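Local structure of ribonuclease P protein component 3 (Thermococcus kodakarensis KOD1, 3WYZ) at residues 11-24 against 29-41. The protein probably serves as a protein subunit of ribonuclease P, the RNA-based enzyme that generates mature tRNA by cleaving the 5' ends of its precursors. Numbering follows the deposited sequence.
Sequences DYFVEMDVRDEEAH and DWFDEVVFTKKLV
Thr37 OG1 donates to Asp17 OD1 at 2.6 Å, coming from above the carboxylate plane, while Arg19 NE reaches the same oxygen from the opposite face. Arg19 completes a side-on grip with NH2 on Asp17 OD2 (2.8 Å), so the carboxylate is fixed in rotation; Glu180 and a glycerol take Arg19 NH1. At the other end, Tyr12 OH donates to Glu33 OE2 (2.7 Å) on its anti side. With CG anti to the backbone N (chi1 -169°), the Tyr12 ring lies over Asp32, whose CB makes a CH-pi contact 3.6 Å from the ring centroid. A leucine in place of Tyr12 would probably leave Glu33 OE2 without this donor and Asp32 CB without its aromatic face. Asp32 also pairs with the Phe13 backbone, accepting from N at OD1 and donating to O from its own N. Between these ends the strands run parallel, 7° apart, backbone Glu15 N donating to Glu33 O and Glu15 O accepting from Val35 N; a beta bulge then shifts the register before Thr37 N meets Val18 O (2.7 Å). On the helix-facing side, Glu15 CB sits over the Phe31 ring, and Val34 CG1 lies over the His24 imidazole and against Val18 CG2. Helix 21-30 thus links strands 14-18 and 33-41 as the first beta-alpha-beta unit of this TIM barrel-like fold.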
ATOM      1  N   ASP A  11     -15.237   0.622  15.352  1.00 72.48           N
ATOM      2  CA  ASP A  11     -15.182   1.670  14.339  1.00 71.73           C
ATOM      3  C   ASP A  11     -13.858   2.417  14.360  1.00 65.21           C
ATOM      4  O   ASP A  11     -13.829   3.635  14.469  1.00 66.86           O
ATOM      5  CB  ASP A  11     -16.350   2.643  14.523  1.00 73.50           C
ATOM      6  CG  ASP A  11     -17.684   2.022  14.165  1.00 75.86           C
ATOM      7  OD1 ASP A  11     -17.691   0.904  13.602  1.00 76.46           O
ATOM      8  OD2 ASP A  11     -18.727   2.654  14.443  1.00 77.74           O
ATOM      9  N   TYR A  12     -12.762   1.678  14.239  1.00 58.29           N
ATOM     10  CA  TYR A  12     -11.431   2.268  14.211  1.00 54.27           C
ATOM     11  C   TYR A  12     -10.853   2.109  12.804  1.00 52.95           C
ATOM     12  O   TYR A  12     -10.833   1.004  12.268  1.00 55.32           O
ATOM     13  CB  TYR A  12     -10.538   1.588  15.248  1.00 53.92           C
ATOM     14  CG  TYR A  12      -9.225   2.297  15.471  1.00 54.26           C
ATOM     15  CD1 TYR A  12      -8.104   1.992  14.692  1.00 55.11           C
ATOM     16  CD2 TYR A  12      -9.098   3.280  16.450  1.00 52.05           C
ATOM     17  CE1 TYR A  12      -6.895   2.648  14.885  1.00 52.92           C
ATOM     18  CE2 TYR A  12      -7.894   3.940  16.648  1.00 52.46           C
ATOM     19  CZ  TYR A  12      -6.799   3.620  15.862  1.00 52.82           C
ATOM     20  OH  TYR A  12      -5.608   4.272  16.050  1.00 51.52           O
ATOM     21  N   PHE A  13     -10.380   3.203  12.210  1.00 49.27           N
ATOM     22  CA  PHE A  13      -9.949   3.195  10.807  1.00 48.02           C
ATOM     23  C   PHE A  13      -8.582   3.845  10.608  1.00 44.21           C
ATOM     24  O   PHE A  13      -8.303   4.886  11.187  1.00 42.68           O
ATOM     25  CB  PHE A  13     -10.991   3.909   9.941  1.00 48.83           C
ATOM     26  CG  PHE A  13     -12.377   3.337  10.072  1.00 51.73           C
ATOM     27  CD1 PHE A  13     -12.661   2.055   9.608  1.00 53.57           C
ATOM     28  CD2 PHE A  13     -13.396   4.070  10.667  1.00 52.13           C
ATOM     29  CE1 PHE A  13     -13.931   1.521   9.730  1.00 53.57           C
ATOM     30  CE2 PHE A  13     -14.670   3.543  10.788  1.00 52.87           C
ATOM     31  CZ  PHE A  13     -14.937   2.266  10.323  1.00 53.92           C
ATOM     32  N   VAL A  14      -7.747   3.228   9.771  1.00 41.81           N
ATOM     33  CA  VAL A  14      -6.387   3.713   9.499  1.00 41.09           C
ATOM     34  C   VAL A  14      -6.173   3.897   7.994  1.00 39.01           C
ATOM     35  O   VAL A  14      -6.481   3.009   7.210  1.00 38.46           O
ATOM     36  CB  VAL A  14      -5.328   2.738  10.031  1.00 42.81           C
ATOM     37  CG1 VAL A  14      -3.921   3.201   9.652  1.00 43.57           C
ATOM     38  CG2 VAL A  14      -5.461   2.582  11.543  1.00 44.77           C
ATOM     39  N   GLU A  15      -5.650   5.053   7.600  1.00 38.51           N
ATOM     40  CA  GLU A  15      -5.306   5.309   6.199  1.00 39.70           C
ATOM     41  C   GLU A  15      -3.801   5.120   6.035  1.00 37.32           C
ATOM     42  O   GLU A  15      -3.020   5.897   6.563  1.00 35.95           O
ATOM     43  CB  GLU A  15      -5.747   6.719   5.797  1.00 42.73           C
ATOM     44  CG  GLU A  15      -5.307   7.196   4.417  1.00 45.36           C
ATOM     45  CD  GLU A  15      -5.511   6.175   3.309  1.00 44.66           C
ATOM     46  OE1 GLU A  15      -4.627   5.323   3.129  1.00 39.86           O
ATOM     47  OE2 GLU A  15      -6.539   6.247   2.598  1.00 48.55           O
ATOM     48  N   MET A  16      -3.421   4.072   5.306  1.00 37.41           N
ATOM     49  CA  MET A  16      -2.032   3.626   5.212  1.00 37.42           C
ATOM     50  C   MET A  16      -1.189   4.356   4.177  1.00 38.16           C
ATOM     51  O   MET A  16       0.031   4.265   4.219  1.00 36.70           O
ATOM     52  CB  MET A  16      -1.981   2.131   4.892  1.00 39.04           C
ATOM     53  CG  MET A  16      -2.459   1.228   6.010  1.00 40.35           C
ATOM     54  SD  MET A  16      -1.435   1.364   7.476  1.00 43.13           S
ATOM     55  CE  MET A  16       0.004   0.402   6.994  1.00 43.24           C
ATOM     56  N   ASP A  17      -1.818   5.077   3.257  1.00 40.04           N
ATOM     57  CA  ASP A  17      -1.088   5.658   2.140  1.00 43.79           C
ATOM     58  C   ASP A  17      -1.777   6.908   1.586  1.00 43.31           C
ATOM     59  O   ASP A  17      -2.733   6.817   0.826  1.00 42.58           O
ATOM     60  CB  ASP A  17      -0.930   4.579   1.058  1.00 47.61           C
ATOM     61  CG  ASP A  17      -0.048   5.004  -0.096  1.00 48.53           C
ATOM     62  OD1 ASP A  17       0.684   6.004   0.036  1.00 49.32           O
ATOM     63  OD2 ASP A  17      -0.092   4.302  -1.137  1.00 46.05           O
ATOM     64  N   VAL A  18      -1.296   8.073   2.014  1.00 46.27           N
ATOM     65  CA  VAL A  18      -1.650   9.357   1.407  1.00 46.62           C
ATOM     66  C   VAL A  18      -0.354  10.112   1.121  1.00 46.12           C
ATOM     67  O   VAL A  18       0.583  10.072   1.914  1.00 46.08           O
ATOM     68  CB  VAL A  18      -2.585  10.203   2.301  1.00 48.99           C
ATOM     69  CG1 VAL A  18      -3.950   9.552   2.406  1.00 51.09           C
ATOM     70  CG2 VAL A  18      -2.013  10.398   3.685  1.00 52.66           C
ATOM     71  N   ARG A  19      -0.307  10.803  -0.013  1.00 47.37           N
ATOM     72  CA  ARG A  19       0.952  11.342  -0.533  1.00 48.22           C
ATOM     73  C   ARG A  19       0.973  12.862  -0.712  1.00 48.27           C
ATOM     74  O   ARG A  19       1.923  13.399  -1.277  1.00 49.91           O
ATOM     75  CB  ARG A  19       1.271  10.657  -1.861  1.00 47.92           C
ATOM     76  CG  ARG A  19       1.456   9.156  -1.734  1.00 47.56           C
ATOM     77  CD  ARG A  19       1.198   8.427  -3.039  1.00 47.08           C
ATOM     78  NE  ARG A  19       1.208   6.979  -2.852  1.00 46.87           N
ATOM     79  CZ  ARG A  19       1.132   6.091  -3.839  1.00 46.92           C
ATOM     80  NH1 ARG A  19       1.047   6.489  -5.105  1.00 48.90           N
ATOM     81  NH2 ARG A  19       1.149   4.793  -3.558  1.00 45.23           N
ATOM     82  N   ASP A  20      -0.054  13.545  -0.206  1.00 49.84           N
ATOM     83  CA  ASP A  20      -0.217  14.993  -0.381  1.00 51.44           C
ATOM     84  C   ASP A  20      -0.553  15.666   0.960  1.00 50.14           C
ATOM     85  O   ASP A  20      -1.273  15.092   1.786  1.00 47.69           O
ATOM     86  CB  ASP A  20      -1.329  15.253  -1.406  1.00 52.48           C
ATOM     87  CG  ASP A  20      -1.479  16.721  -1.764  1.00 54.42           C
ATOM     88  OD1 ASP A  20      -0.548  17.288  -2.371  1.00 57.37           O
ATOM     89  OD2 ASP A  20      -2.538  17.306  -1.461  1.00 56.96           O
ATOM     90  N   GLU A  21      -0.023  16.873   1.167  1.00 51.22           N
ATOM     91  CA  GLU A  21      -0.270  17.647   2.393  1.00 53.03           C
ATOM     92  C   GLU A  21      -1.753  17.846   2.688  1.00 54.07           C
ATOM     93  O   GLU A  21      -2.224  17.506   3.778  1.00 50.59           O
ATOM     94  CB  GLU A  21       0.371  19.034   2.306  1.00 57.81           C
ATOM     95  CG  GLU A  21       1.713  19.169   2.996  1.00 61.82           C
ATOM     96  CD  GLU A  21       2.149  20.618   3.160  1.00 64.89           C
ATOM     97  OE1 GLU A  21       1.540  21.516   2.535  1.00 65.45           O
ATOM     98  OE2 GLU A  21       3.109  20.860   3.919  1.00 67.12           O
ATOM     99  N   GLU A  22      -2.476  18.419   1.723  1.00 52.06           N
ATOM    100  CA  GLU A  22      -3.898  18.716   1.907  1.00 56.34           C
ATOM    101  C   GLU A  22      -4.729  17.444   2.070  1.00 53.27           C
ATOM    102  O   GLU A  22      -5.710  17.427   2.810  1.00 53.81           O
ATOM    103  CB  GLU A  22      -4.443  19.545   0.739  1.00 60.14           C
ATOM    104  CG  GLU A  22      -3.867  20.949   0.655  1.00 62.98           C
ATOM    105  CD  GLU A  22      -4.561  21.801  -0.392  1.00 67.80           C
ATOM    106  OE1 GLU A  22      -5.812  21.765  -0.455  1.00 65.11           O
ATOM    107  OE2 GLU A  22      -3.857  22.512  -1.151  1.00 72.33           O
ATOM    108  N   ALA A  23      -4.334  16.392   1.359  1.00 51.31           N
ATOM    109  CA  ALA A  23      -4.974  15.085   1.482  1.00 49.73           C
ATOM    110  C   ALA A  23      -4.808  14.543   2.903  1.00 46.14           C
ATOM    111  O   ALA A  23      -5.752  14.012   3.486  1.00 42.90           O
ATOM    112  CB  ALA A  23      -4.378  14.110   0.470  1.00 49.57           C
ATOM    113  N   HIS A  24      -3.603  14.695   3.447  1.00 45.55           N
ATOM    114  CA  HIS A  24      -3.295  14.252   4.802  1.00 45.51           C
ATOM    115  C   HIS A  24      -4.133  14.988   5.854  1.00 44.31           C
ATOM    116  O   HIS A  24      -4.739  14.353   6.710  1.00 42.86           O
ATOM    117  CB  HIS A  24      -1.809  14.447   5.093  1.00 44.59           C
ATOM    118  CG  HIS A  24      -1.363  13.832   6.381  1.00 45.69           C
ATOM    119  ND1 HIS A  24      -0.705  12.621   6.436  1.00 46.87           N
ATOM    120  CD2 HIS A  24      -1.479  14.258   7.661  1.00 45.14           C
ATOM    121  CE1 HIS A  24      -0.432  12.333   7.695  1.00 46.49           C
ATOM    122  NE2 HIS A  24      -0.898  13.305   8.458  1.00 45.21           N
ATOM    123  N   ASP A  29      -9.323  13.895   9.736  1.00 52.97           N
ATOM    124  CA  ASP A  29     -10.664  13.974  10.325  1.00 54.13           C
ATOM    125  C   ASP A  29     -11.413  12.645  10.244  1.00 51.57           C
ATOM    126  O   ASP A  29     -12.131  12.280  11.172  1.00 49.92           O
ATOM    127  CB  ASP A  29     -11.509  15.038   9.613  1.00 58.61           C
ATOM    128  CG  ASP A  29     -11.089  16.455   9.943  1.00 62.16           C
ATOM    129  OD1 ASP A  29     -10.325  16.672  10.905  1.00 68.51           O
ATOM    130  OD2 ASP A  29     -11.548  17.368   9.228  1.00 67.17           O
ATOM    131  N   TRP A  30     -11.260  11.942   9.124  1.00 51.49           N
ATOM    132  CA  TRP A  30     -12.045  10.731   8.859  1.00 50.86           C
ATOM    133  C   TRP A  30     -11.404   9.449   9.402  1.00 49.52           C
ATOM    134  O   TRP A  30     -12.104   8.467   9.647  1.00 49.01           O
ATOM    135  CB  TRP A  30     -12.292  10.562   7.355  1.00 51.45           C
ATOM    136  CG  TRP A  30     -12.852  11.774   6.676  1.00 52.68           C
ATOM    137  CD1 TRP A  30     -13.599  12.762   7.243  1.00 52.30           C
ATOM    138  CD2 TRP A  30     -12.732  12.109   5.287  1.00 53.04           C
ATOM    139  NE1 TRP A  30     -13.934  13.700   6.302  1.00 51.82           N
ATOM    140  CE2 TRP A  30     -13.424  13.320   5.089  1.00 53.37           C
ATOM    141  CE3 TRP A  30     -12.107  11.499   4.188  1.00 51.83           C
ATOM    142  CZ2 TRP A  30     -13.506  13.945   3.835  1.00 54.92           C
ATOM    143  CZ3 TRP A  30     -12.187  12.119   2.945  1.00 52.46           C
ATOM    144  CH2 TRP A  30     -12.878  13.332   2.779  1.00 53.86           C
ATOM    145  N   PHE A  31     -10.081   9.448   9.560  1.00 47.74           N
ATOM    146  CA  PHE A  31      -9.356   8.260  10.019  1.00 46.84           C
ATOM    147  C   PHE A  31      -8.663   8.520  11.349  1.00 48.33           C
ATOM    148  O   PHE A  31      -8.270   9.647  11.644  1.00 47.62           O
ATOM    149  CB  PHE A  31      -8.336   7.825   8.969  1.00 45.21           C
ATOM    150  CG  PHE A  31      -8.957   7.385   7.677  1.00 44.51           C
ATOM    151  CD1 PHE A  31      -9.201   8.304   6.656  1.00 42.61           C
ATOM    152  CD2 PHE A  31      -9.314   6.053   7.479  1.00 43.17           C
ATOM    153  CE1 PHE A  31      -9.781   7.902   5.462  1.00 42.17           C
ATOM    154  CE2 PHE A  31      -9.900   5.646   6.289  1.00 44.16           C
ATOM    155  CZ  PHE A  31     -10.133   6.571   5.279  1.00 43.37           C
ATOM    156  N   ASP A  32      -8.518   7.464  12.142  1.00 48.87           N
ATOM    157  CA  ASP A  32      -7.871   7.552  13.449  1.00 50.32           C
ATOM    158  C   ASP A  32      -6.355   7.716  13.352  1.00 49.72           C
ATOM    159  O   ASP A  32      -5.737   8.335  14.219  1.00 46.42           O
ATOM    160  CB  ASP A  32      -8.213   6.322  14.285  1.00 50.66           C
ATOM    161  CG  ASP A  32      -9.678   6.268  14.652  1.00 51.63           C
ATOM    162  OD1 ASP A  32     -10.515   6.008  13.762  1.00 49.22           O
ATOM    163  OD2 ASP A  32      -9.993   6.503  15.835  1.00 54.13           O
ATOM    164  N   GLU A  33      -5.764   7.138  12.310  1.00 49.47           N
ATOM    165  CA  GLU A  33      -4.349   7.324  12.009  1.00 48.39           C
ATOM    166  C   GLU A  33      -4.187   7.506  10.513  1.00 47.07           C
ATOM    167  O   GLU A  33      -4.875   6.856   9.724  1.00 46.31           O
ATOM    168  CB  GLU A  33      -3.529   6.114  12.453  1.00 52.08           C
ATOM    169  CG  GLU A  33      -3.713   5.718  13.908  1.00 55.07           C
ATOM    170  CD  GLU A  33      -2.754   4.619  14.343  1.00 57.39           C
ATOM    171  OE1 GLU A  33      -1.527   4.791  14.148  1.00 57.75           O
ATOM    172  OE2 GLU A  33      -3.228   3.590  14.886  1.00 55.20           O
ATOM    173  N   VAL A  34      -3.272   8.386  10.122  1.00 45.59           N
ATOM    174  CA  VAL A  34      -2.986   8.619   8.711  1.00 47.09           C
ATOM    175  C   VAL A  34      -1.479   8.572   8.484  1.00 46.59           C
ATOM    176  O   VAL A  34      -0.729   9.340   9.084  1.00 50.04           O
ATOM    177  CB  VAL A  34      -3.555   9.968   8.217  1.00 47.40           C
ATOM    178  CG1 VAL A  34      -3.310  10.137   6.726  1.00 47.85           C
ATOM    179  CG2 VAL A  34      -5.045  10.061   8.508  1.00 48.15           C
ATOM    180  N   VAL A  35      -1.047   7.652   7.626  1.00 42.75           N
ATOM    181  CA  VAL A  35       0.356   7.514   7.265  1.00 42.74           C
ATOM    182  C   VAL A  35       0.654   8.363   6.024  1.00 41.86           C
ATOM    183  O   VAL A  35      -0.001   8.211   5.001  1.00 40.80           O
ATOM    184  CB  VAL A  35       0.698   6.038   6.985  1.00 43.39           C
ATOM    185  CG1 VAL A  35       2.159   5.885   6.573  1.00 44.39           C
ATOM    186  CG2 VAL A  35       0.381   5.171   8.203  1.00 42.82           C
ATOM    187  N   PHE A  36       1.627   9.264   6.128  1.00 41.91           N
ATOM    188  CA  PHE A  36       2.074  10.049   4.985  1.00 42.23           C
ATOM    189  C   PHE A  36       3.155   9.291   4.218  1.00 41.95           C
ATOM    190  O   PHE A  36       4.171   8.899   4.785  1.00 43.72           O
ATOM    191  CB  PHE A  36       2.611  11.412   5.422  1.00 44.14           C
ATOM    192  CG  PHE A  36       3.043  12.282   4.271  1.00 44.62           C
ATOM    193  CD1 PHE A  36       4.339  12.200   3.769  1.00 45.44           C
ATOM    194  CD2 PHE A  36       2.154  13.167   3.686  1.00 44.69           C
ATOM    195  CE1 PHE A  36       4.737  12.990   2.703  1.00 45.89           C
ATOM    196  CE2 PHE A  36       2.545  13.961   2.623  1.00 45.85           C
ATOM    197  CZ  PHE A  36       3.839  13.873   2.132  1.00 44.66           C
ATOM    198  N   THR A  37       2.933   9.094   2.923  1.00 41.21           N
ATOM    199  CA  THR A  37       3.857   8.345   2.084  1.00 42.15           C
ATOM    200  C   THR A  37       4.694   9.284   1.212  1.00 44.59           C
ATOM    201  O   THR A  37       4.153  10.113   0.477  1.00 42.69           O
ATOM    202  CB  THR A  37       3.089   7.358   1.185  1.00 41.69           C
ATOM    203  OG1 THR A  37       2.369   6.424   2.006  1.00 40.38           O
ATOM    204  CG2 THR A  37       4.047   6.603   0.274  1.00 41.56           C
ATOM    205  N   LYS A  38       6.013   9.163   1.319  1.00 48.34           N
ATOM    206  CA  LYS A  38       6.926   9.888   0.447  1.00 53.11           C
ATOM    207  C   LYS A  38       7.236   9.009  -0.760  1.00 51.84           C
ATOM    208  O   LYS A  38       7.795   7.923  -0.619  1.00 51.75           O
ATOM    209  CB  LYS A  38       8.218  10.240   1.185  1.00 56.79           C
ATOM    210  CG  LYS A  38       9.210  11.046   0.357  1.00 59.61           C
ATOM    211  CD  LYS A  38      10.617  10.952   0.925  1.00 62.28           C
ATOM    212  CE  LYS A  38      11.599  11.812   0.139  1.00 64.23           C
ATOM    213  NZ  LYS A  38      11.774  11.366  -1.270  1.00 67.61           N
ATOM    214  N   LYS A  39       6.860   9.482  -1.940  1.00 54.12           N
ATOM    215  CA  LYS A  39       7.112   8.762  -3.179  1.00 57.64           C
ATOM    216  C   LYS A  39       8.574   8.956  -3.573  1.00 59.98           C
ATOM    217  O   LYS A  39       9.073  10.083  -3.585  1.00 63.37           O
ATOM    218  CB  LYS A  39       6.171   9.266  -4.271  1.00 59.33           C
ATOM    219  CG  LYS A  39       6.068   8.356  -5.483  1.00 63.03           C
ATOM    220  CD  LYS A  39       4.808   8.657  -6.281  1.00 64.65           C
ATOM    221  CE  LYS A  39       4.738   7.826  -7.549  1.00 66.58           C
ATOM    222  NZ  LYS A  39       3.434   7.984  -8.249  1.00 68.66           N
ATOM    223  N   LEU A  40       9.258   7.857  -3.880  1.00 61.51           N
ATOM    224  CA  LEU A  40      10.698   7.885  -4.120  1.00 62.20           C
ATOM    225  C   LEU A  40      11.102   7.110  -5.377  1.00 62.45           C
ATOM    226  O   LEU A  40      11.046   5.881  -5.404  1.00 58.26           O
ATOM    227  CB  LEU A  40      11.424   7.320  -2.903  1.00 64.56           C
ATOM    228  CG  LEU A  40      12.949   7.289  -2.944  1.00 66.44           C
ATOM    229  CD1 LEU A  40      13.515   8.642  -3.363  1.00 69.32           C
ATOM    230  CD2 LEU A  40      13.499   6.866  -1.589  1.00 67.66           C
ATOM    231  N   VAL A  41      11.528   7.850  -6.403  1.00 66.53           N
ATOM    232  CA  VAL A  41      11.940   7.277  -7.686  1.00 68.49           C
ATOM    233  C   VAL A  41      13.455   7.119  -7.718  1.00 70.67           C
ATOM    234  O   VAL A  41      14.184   8.095  -7.534  1.00 75.25           O
ATOM    235  CB  VAL A  41      11.503   8.169  -8.862  1.00 70.50           C
ATOM    236  CG1 VAL A  41      11.661   7.424 -10.183  1.00 70.22           C
ATOM    237  CG2 VAL A  41      10.062   8.644  -8.672  1.00 70.61           C
TER
HETATM  238  O   HOH W   1     -12.427   5.317  16.429  1.00 53.49           O